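Phosphate-specific transport system accessory protein PhoU homolog (Streptococcus pneumoniae, PDB 2I0M) probably takes part in regulating phosphate uptake, as a homodimeric, zinc-binding cytoplasmic member of the PhoU family. Local coordinates at residues Gln150-Glu153 with Gln154-Tyr158; Gly123-Ser126 with Leu127-Leu130; Ala194-Ile197 with Ala198-Cys201. One frame throughout, in Å; residues are numbered along the deposited sequence.

Interaction 1 of 3, residues Gln150-Glu153 with Gln154-Tyr158. With ZN (zinc ion), chain B.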
loop_
_atom_site.group_PDB
_atom_site.type_symbol
_atom_site.label_atom_id
_atom_site.label_comp_id
_atom_site.label_asym_id
_atom_site.label_seq_id
_atom_site.Cartn_x
_atom_site.Cartn_y
_atom_site.Cartn_z
ATOM N N GLN A 150 -8.428 13.269 3.612
ATOM C CA GLN A 150 -9.755 13.105 4.221
ATOM C C GLN A 150 -10.834 12.595 3.262
ATOM O O GLN A 150 -11.756 11.895 3.683
ATOM C CB GLN A 150 -10.214 14.427 4.838
ATOM C CG GLN A 150 -9.515 14.765 6.141
ATOM C CD GLN A 150 -9.898 16.131 6.684
ATOM O OE1 GLN A 150 -10.123 17.084 5.925
ATOM N NE2 GLN A 150 -9.967 16.234 8.012
ATOM N N LYS A 151 -10.720 12.957 1.983
ATOM C CA LYS A 151 -11.654 12.476 0.950
ATOM C C LYS A 151 -11.614 10.961 0.719
ATOM O O LYS A 151 -12.503 10.414 0.078
ATOM C CB LYS A 151 -11.443 13.219 -0.365
ATOM C CG LYS A 151 -11.816 14.686 -0.284
ATOM C CD LYS A 151 -11.485 15.403 -1.587
ATOM C CE LYS A 151 -11.920 16.860 -1.521
ATOM N NZ LYS A 151 -12.135 17.390 -2.889
ATOM N N ASP A 152 -10.587 10.299 1.248
ATOM C CA ASP A 152 -10.486 8.839 1.195
ATOM C C ASP A 152 -11.599 8.133 1.972
ATOM O O ASP A 152 -12.003 7.035 1.587
ATOM C CB ASP A 152 -9.112 8.367 1.678
ATOM C CG ASP A 152 -8.824 6.919 1.314
ATOM O OD1 ASP A 152 -8.921 6.546 0.130
ATOM O OD2 ASP A 152 -8.492 6.151 2.233
ATOM N N GLU A 153 -12.087 8.752 3.054
ATOM C CA GLU A 153 -13.297 8.278 3.745
ATOM C C GLU A 153 -14.409 7.980 2.738
ATOM O O GLU A 153 -15.003 6.910 2.774
ATOM C CB GLU A 153 -13.795 9.286 4.807
ATOM C CG GLU A 153 -14.651 8.648 5.934
ATOM C CD GLU A 153 -15.377 9.663 6.852
ATOM O OE1 GLU A 153 -15.069 10.880 6.820
ATOM O OE2 GLU A 153 -16.268 9.240 7.624
ATOM N N GLN A 154 -14.658 8.916 1.822
ATOM C CA GLN A 154 -15.692 8.746 0.794
ATOM C C GLN A 154 -15.426 7.582 -0.172
ATOM O O GLN A 154 -16.356 6.851 -0.541
ATOM C CB GLN A 154 -15.916 10.042 0.010
ATOM C CG GLN A 154 -16.753 11.067 0.742
ATOM C CD GLN A 154 -15.912 12.111 1.459
ATOM O OE1 GLN A 154 -15.735 12.049 2.684
ATOM N NE2 GLN A 154 -15.393 13.087 0.699
ATOM N N ILE A 155 -14.169 7.427 -0.586
ATOM C CA ILE A 155 -13.778 6.315 -1.448
ATOM C C ILE A 155 -13.985 4.955 -0.777
ATOM O O ILE A 155 -14.454 4.010 -1.423
ATOM C CB ILE A 155 -12.376 6.528 -2.060
ATOM C CG1 ILE A 155 -12.548 7.336 -3.358
ATOM C CG2 ILE A 155 -11.691 5.210 -2.394
ATOM C CD1 ILE A 155 -11.413 8.159 -3.691
ATOM N N ASP A 156 -13.678 4.883 0.520
ATOM C CA ASP A 156 -13.980 3.714 1.332
ATOM C C ASP A 156 -15.478 3.399 1.345
ATOM O O ASP A 156 -15.869 2.239 1.226
ATOM C CB ASP A 156 -13.445 3.901 2.757
ATOM C CG ASP A 156 -11.933 3.714 2.846
ATOM O OD1 ASP A 156 -11.349 4.021 3.917
ATOM O OD2 ASP A 156 -11.326 3.260 1.844
ATOM N N GLN A 157 -16.302 4.436 1.485
ATOM C CA GLN A 157 -17.761 4.305 1.446
ATOM C C GLN A 157 -18.241 3.796 0.090
ATOM O O GLN A 157 -19.077 2.906 0.019
ATOM C CB GLN A 157 -18.427 5.633 1.793
ATOM C CG GLN A 157 -18.258 6.019 3.252
ATOM C CD GLN A 157 -18.636 7.470 3.560
ATOM O OE1 GLN A 157 -18.314 7.978 4.635
ATOM N NE2 GLN A 157 -19.322 8.134 2.630
ATOM N N TYR A 158 -17.692 4.344 -0.980
ATOM C CA TYR A 158 -17.914 3.789 -2.308
ATOM C C TYR A 158 -17.466 2.335 -2.357
ATOM O O TYR A 158 -18.168 1.491 -2.901
ATOM C CB TYR A 158 -17.177 4.584 -3.393
ATOM C CG TYR A 158 -17.783 5.924 -3.751
ATOM C CD1 TYR A 158 -19.118 6.037 -4.131
ATOM C CD2 TYR A 158 -16.999 7.077 -3.750
ATOM C CE1 TYR A 158 -19.668 7.271 -4.476
ATOM C CE2 TYR A 158 -17.534 8.320 -4.101
ATOM C CZ TYR A 158 -18.870 8.411 -4.458
ATOM O OH TYR A 158 -19.393 9.638 -4.795
HETATM ZN ZN ZN B . -9.189 3.631 1.425
#

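Interaction 2 of 3, residues Gly123-Ser126 with Leu127-Leu130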
loop_
_atom_site.group_PDB
_atom_site.type_symbol
_atom_site.label_atom_id
_atom_site.label_comp_id
_atom_site.label_asym_id
_atom_site.label_seq_id
_atom_site.Cartn_x
_atom_site.Cartn_y
_atom_site.Cartn_z
ATOM N N GLY A 123 -14.440 6.718 -9.265
ATOM C CA GLY A 123 -13.345 7.006 -10.187
ATOM C C GLY A 123 -13.004 8.480 -10.280
ATOM O O GLY A 123 -11.833 8.851 -10.206
ATOM N N LYS A 124 -14.032 9.314 -10.440
ATOM C CA LYS A 124 -13.908 10.776 -10.515
ATOM C C LYS A 124 -13.271 11.369 -9.237
ATOM O O LYS A 124 -12.453 12.287 -9.321
ATOM C CB LYS A 124 -15.288 11.430 -10.806
ATOM C CG LYS A 124 -15.860 11.221 -12.256
ATOM C CD LYS A 124 -17.390 11.629 -12.447
ATOM C CE LYS A 124 -17.972 11.153 -13.838
ATOM N NZ LYS A 124 -19.532 10.930 -14.050
ATOM N N LEU A 125 -13.641 10.851 -8.065
ATOM C CA LEU A 125 -13.081 11.343 -6.795
ATOM C C LEU A 125 -11.619 10.909 -6.622
ATOM O O LEU A 125 -10.785 11.673 -6.131
ATOM C CB LEU A 125 -13.949 10.941 -5.587
ATOM C CG LEU A 125 -13.493 11.331 -4.156
ATOM C CD1 LEU A 125 -13.448 12.849 -3.884
ATOM C CD2 LEU A 125 -14.348 10.657 -3.100
ATOM N N SER A 126 -11.303 9.698 -7.069
ATOM C CA SER A 126 -9.926 9.215 -7.122
ATOM C C SER A 126 -9.043 10.135 -7.976
ATOM O O SER A 126 -7.985 10.589 -7.534
ATOM C CB SER A 126 -9.892 7.776 -7.654
ATOM O OG SER A 126 -10.457 6.879 -6.705
ATOM N N LEU A 127 -9.481 10.403 -9.197
ATOM C CA LEU A 127 -8.741 11.278 -10.103
ATOM C C LEU A 127 -8.526 12.672 -9.518
ATOM O O LEU A 127 -7.418 13.194 -9.571
ATOM C CB LEU A 127 -9.456 11.396 -11.439
ATOM C CG LEU A 127 -9.452 10.166 -12.350
ATOM C CD1 LEU A 127 -10.082 10.552 -13.703
ATOM C CD2 LEU A 127 -8.043 9.638 -12.555
ATOM N N SER A 128 -9.569 13.271 -8.953
ATOM C CA SER A 128 -9.453 14.655 -8.536
ATOM C C SER A 128 -8.570 14.775 -7.300
ATOM O O SER A 128 -7.874 15.765 -7.135
ATOM C CB SER A 128 -10.818 15.319 -8.350
ATOM O OG SER A 128 -11.395 14.962 -7.121
ATOM N N MET A 129 -8.578 13.743 -6.466
ATOM C CA MET A 129 -7.659 13.628 -5.331
ATOM C C MET A 129 -6.205 13.712 -5.798
ATOM O O MET A 129 -5.413 14.447 -5.199
ATOM C CB MET A 129 -7.900 12.327 -4.555
ATOM C CG MET A 129 -9.000 12.372 -3.461
ATOM S SD MET A 129 -9.397 10.700 -2.784
ATOM C CE MET A 129 -7.976 10.446 -1.738
ATOM N N LEU A 130 -5.847 12.980 -6.862
ATOM C CA LEU A 130 -4.477 13.033 -7.373
ATOM C C LEU A 130 -4.158 14.384 -8.009
ATOM O O LEU A 130 -3.069 14.921 -7.804
ATOM C CB LEU A 130 -4.213 11.915 -8.380
ATOM C CG LEU A 130 -2.792 11.821 -8.939
ATOM C CD1 LEU A 130 -1.754 11.694 -7.788
ATOM C CD2 LEU A 130 -2.662 10.644 -9.892
#

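Interaction 3 of 3, residues Ala194-Ile197 with Ala198-Cys201. With ZN (zinc ion), chain B.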
loop_
_atom_site.group_PDB
_atom_site.type_symbol
_atom_site.label_atom_id
_atom_site.label_comp_id
_atom_site.label_asym_id
_atom_site.label_seq_id
_atom_site.Cartn_x
_atom_site.Cartn_y
_atom_site.Cartn_z
ATOM N N ALA A 194 -6.325 5.292 -4.131
ATOM C CA ALA A 194 -6.664 6.413 -3.261
ATOM C C ALA A 194 -5.952 6.356 -1.906
ATOM O O ALA A 194 -5.584 7.384 -1.348
ATOM C CB ALA A 194 -8.179 6.511 -3.083
ATOM N N ASP A 195 -5.754 5.155 -1.388
ATOM C CA ASP A 195 -4.968 4.959 -0.190
ATOM C C ASP A 195 -3.527 5.465 -0.351
ATOM O O ASP A 195 -3.013 6.148 0.536
ATOM C CB ASP A 195 -4.963 3.480 0.196
ATOM C CG ASP A 195 -6.101 3.104 1.117
ATOM O OD1 ASP A 195 -6.714 4.012 1.731
ATOM O OD2 ASP A 195 -6.378 1.878 1.256
ATOM N N TYR A 196 -2.868 5.119 -1.461
ATOM C CA TYR A 196 -1.516 5.658 -1.723
ATOM C C TYR A 196 -1.445 7.191 -1.802
ATOM O O TYR A 196 -0.484 7.790 -1.323
ATOM C CB TYR A 196 -0.868 5.032 -2.965
ATOM C CG TYR A 196 -0.452 3.598 -2.760
ATOM C CD1 TYR A 196 0.540 3.261 -1.832
ATOM C CD2 TYR A 196 -1.059 2.562 -3.480
ATOM C CE1 TYR A 196 0.930 1.918 -1.620
ATOM C CE2 TYR A 196 -0.678 1.224 -3.272
ATOM C CZ TYR A 196 0.317 0.926 -2.355
ATOM O OH TYR A 196 0.690 -0.383 -2.156
ATOM N N ILE A 197 -2.452 7.815 -2.412
ATOM C CA ILE A 197 -2.579 9.285 -2.411
ATOM C C ILE A 197 -2.559 9.829 -0.980
ATOM O O ILE A 197 -1.873 10.826 -0.698
ATOM C CB ILE A 197 -3.868 9.753 -3.138
ATOM C CG1 ILE A 197 -3.791 9.387 -4.629
ATOM C CG2 ILE A 197 -4.088 11.251 -2.960
ATOM C CD1 ILE A 197 -5.104 9.516 -5.379
ATOM N N ALA A 198 -3.312 9.172 -0.091
ATOM C CA ALA A 198 -3.389 9.541 1.313
ATOM C C ALA A 198 -2.019 9.379 1.993
ATOM O O ALA A 198 -1.600 10.236 2.755
ATOM C CB ALA A 198 -4.454 8.679 2.028
ATOM N N ASN A 199 -1.346 8.266 1.720
ATOM C CA ASN A 199 0.041 8.073 2.078
ATOM C C ASN A 199 0.978 9.203 1.604
ATOM O O ASN A 199 1.862 9.603 2.348
ATOM C CB ASN A 199 0.541 6.708 1.585
ATOM C CG ASN A 199 0.004 5.532 2.419
ATOM O OD1 ASN A 199 -0.152 4.407 1.910
ATOM N ND2 ASN A 199 -0.268 5.782 3.694
ATOM N N ILE A 200 0.777 9.744 0.404
ATOM C CA ILE A 200 1.670 10.804 -0.089
ATOM C C ILE A 200 1.375 12.095 0.665
ATOM O O ILE A 200 2.292 12.833 1.034
ATOM C CB ILE A 200 1.613 10.999 -1.622
ATOM C CG1 ILE A 200 2.011 9.711 -2.356
ATOM C CG2 ILE A 200 2.540 12.140 -2.058
ATOM C CD1 ILE A 200 1.734 9.733 -3.845
ATOM N N CYS A 201 0.090 12.309 0.940
ATOM C CA CYS A 201 -0.394 13.365 1.829
ATOM C C CYS A 201 0.262 13.383 3.213
ATOM O O CYS A 201 0.697 14.425 3.665
ATOM C CB CYS A 201 -1.925 13.312 1.935
ATOM S SG CYS A 201 -2.793 13.777 0.402
HETATM ZN ZN ZN B . -9.189 3.631 1.425
#

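Interaction 1 of 3, residues Gln150-Glu153 with Gln154-Tyr158
The chain winds into helix 152-168 here, D156 N bonding to D152 O at 2.9 Å (N-H...O 168°) and Q157 N to E153 O at 3.1 Å, while K151 O receives weak bonds from Q154 N and I155 N. One full turn apart, D152 and D156 send their carboxylates to the same zinc ion. D156 OD2 binds it at 2.2 Å and D152 OD2 more loosely at 2.7 Å. Their stems start differently: CG of D152 lies anti to the backbone N (chi1 -165°), whereas CG of D156 sits beside its own N, and the two carboxylates converge with their planes 67° apart. Aspartates four residues apart match the E(D)XXXD signature of PhoU proteins, and E191 and D195 on helix 177-209 complete the site. D152 OD2 and D156 OD1 are 3.9 Å apart, a crowding of like charge that the cation would offset. D152 OD1, buried here, has no hydrogen-bonding partner in the model and lies 4.0 Å from I155 CG2, a methyl of the apolar side chain that faces helix 117-136. Q154, partly exposed and also lying on L125, bends at its second torsion and brings NE2 to 4.0 Å from K151 CG.

Interaction 2 of 3, residues Gly123-Ser126 with Leu127-Leu130
G123 to L130 form two turns of helix 117-136, which in this all-helical PhoU fold packs against helices 5-35, 152-168 and 177-209. Backbone hydrogen bonds span the segments in unbroken i to i+4 order: L127 N reaches G123 O at 3.0 Å, S128 N reaches K124 O, M129 N reaches L125 O at 3.0 Å, and L130 N closes the series on S126 O at a longer 3.3 Å. Apolar contact follows the same spacing. M129 SD lies 4.4 Å from L125 CG, making a ridge that faces I155 and K151, and the slender, unbranched thioether suits a buried seam between helices. L127 and L130 are directed to helix 5-35 instead, and L130 also meets F193 and I197, as befits leucines where helices pack on more than one side. The small S126 lets L190, F193 and I155 come close. The two serines turn their hydroxyls back on the helix: the buried S126 OG bonds to M122 O, one turn back. S128 holds its OG between its own N and carbonyl carbon (chi1 79°), where the hydroxyl gives a weak hydrogen bond to L125 O at 3.5 Å.

Interaction 3 of 3, residues Ala194-Ile197 with Ala198-Cys201
Y196 and N199 both carry CG anti to their carbonyl carbons (chi1 -72° and -74°), and these matching torsions bring ring and amide together on one side of helix 177-209. N199 OD1 comes within 4.0 Å of Y196 CD1, the ring and amide planes standing 63° apart. Their polar ends are engaged elsewhere, Y196 OH with R192 and N199 ND2 with E202. In the PhoU homodimer this side meets the second subunit: Y196 packs on N199 of the second subunit, and N199 on R92 of the second subunit. Beneath runs regular helix: N199 N bonds to D195 O at 2.9 Å and C201 N to I197 O at 3.0 Å, while I200 N bonds to Y196 O and adds a weak second bond to I197 O. I197 CG2 meets C201 SG at 4.4 Å; branched I197 and small C201 fill the face turned to helix 142-150, where both touch I148. D195 binds zinc through one oxygen, OD1 at 2.5 Å, with OD2 at 3.3 Å. Helix 177-209 thus serves both metal and dimer, and the cation, shared with D152, D156 and E191, would offset the negative charge of D195, while its carbonyl oxygen stays in the backbone hydrogen bond to N199 N.

All three contacts are local turns of helix within one PhoU family region of an all-helical chain, yet they differ in burial. Interaction 3 is the most deeply set, on a helix enclosed by several others and by the second subunit. Interaction 2 is partly buried and chiefly apolar, and interaction 1 keeps a polar outer surface. Interactions 1 and 3 share a zinc ion, at which D152 OD2 and D195 OD1 come within 2.8 Å, so metal chemistry joins helices 152-168 and 177-209. Interaction 2 adds no ligand but packs against both: M129 SD lies 3.4 Å from I155 CD1, and I197 CD1 approaches S126 O.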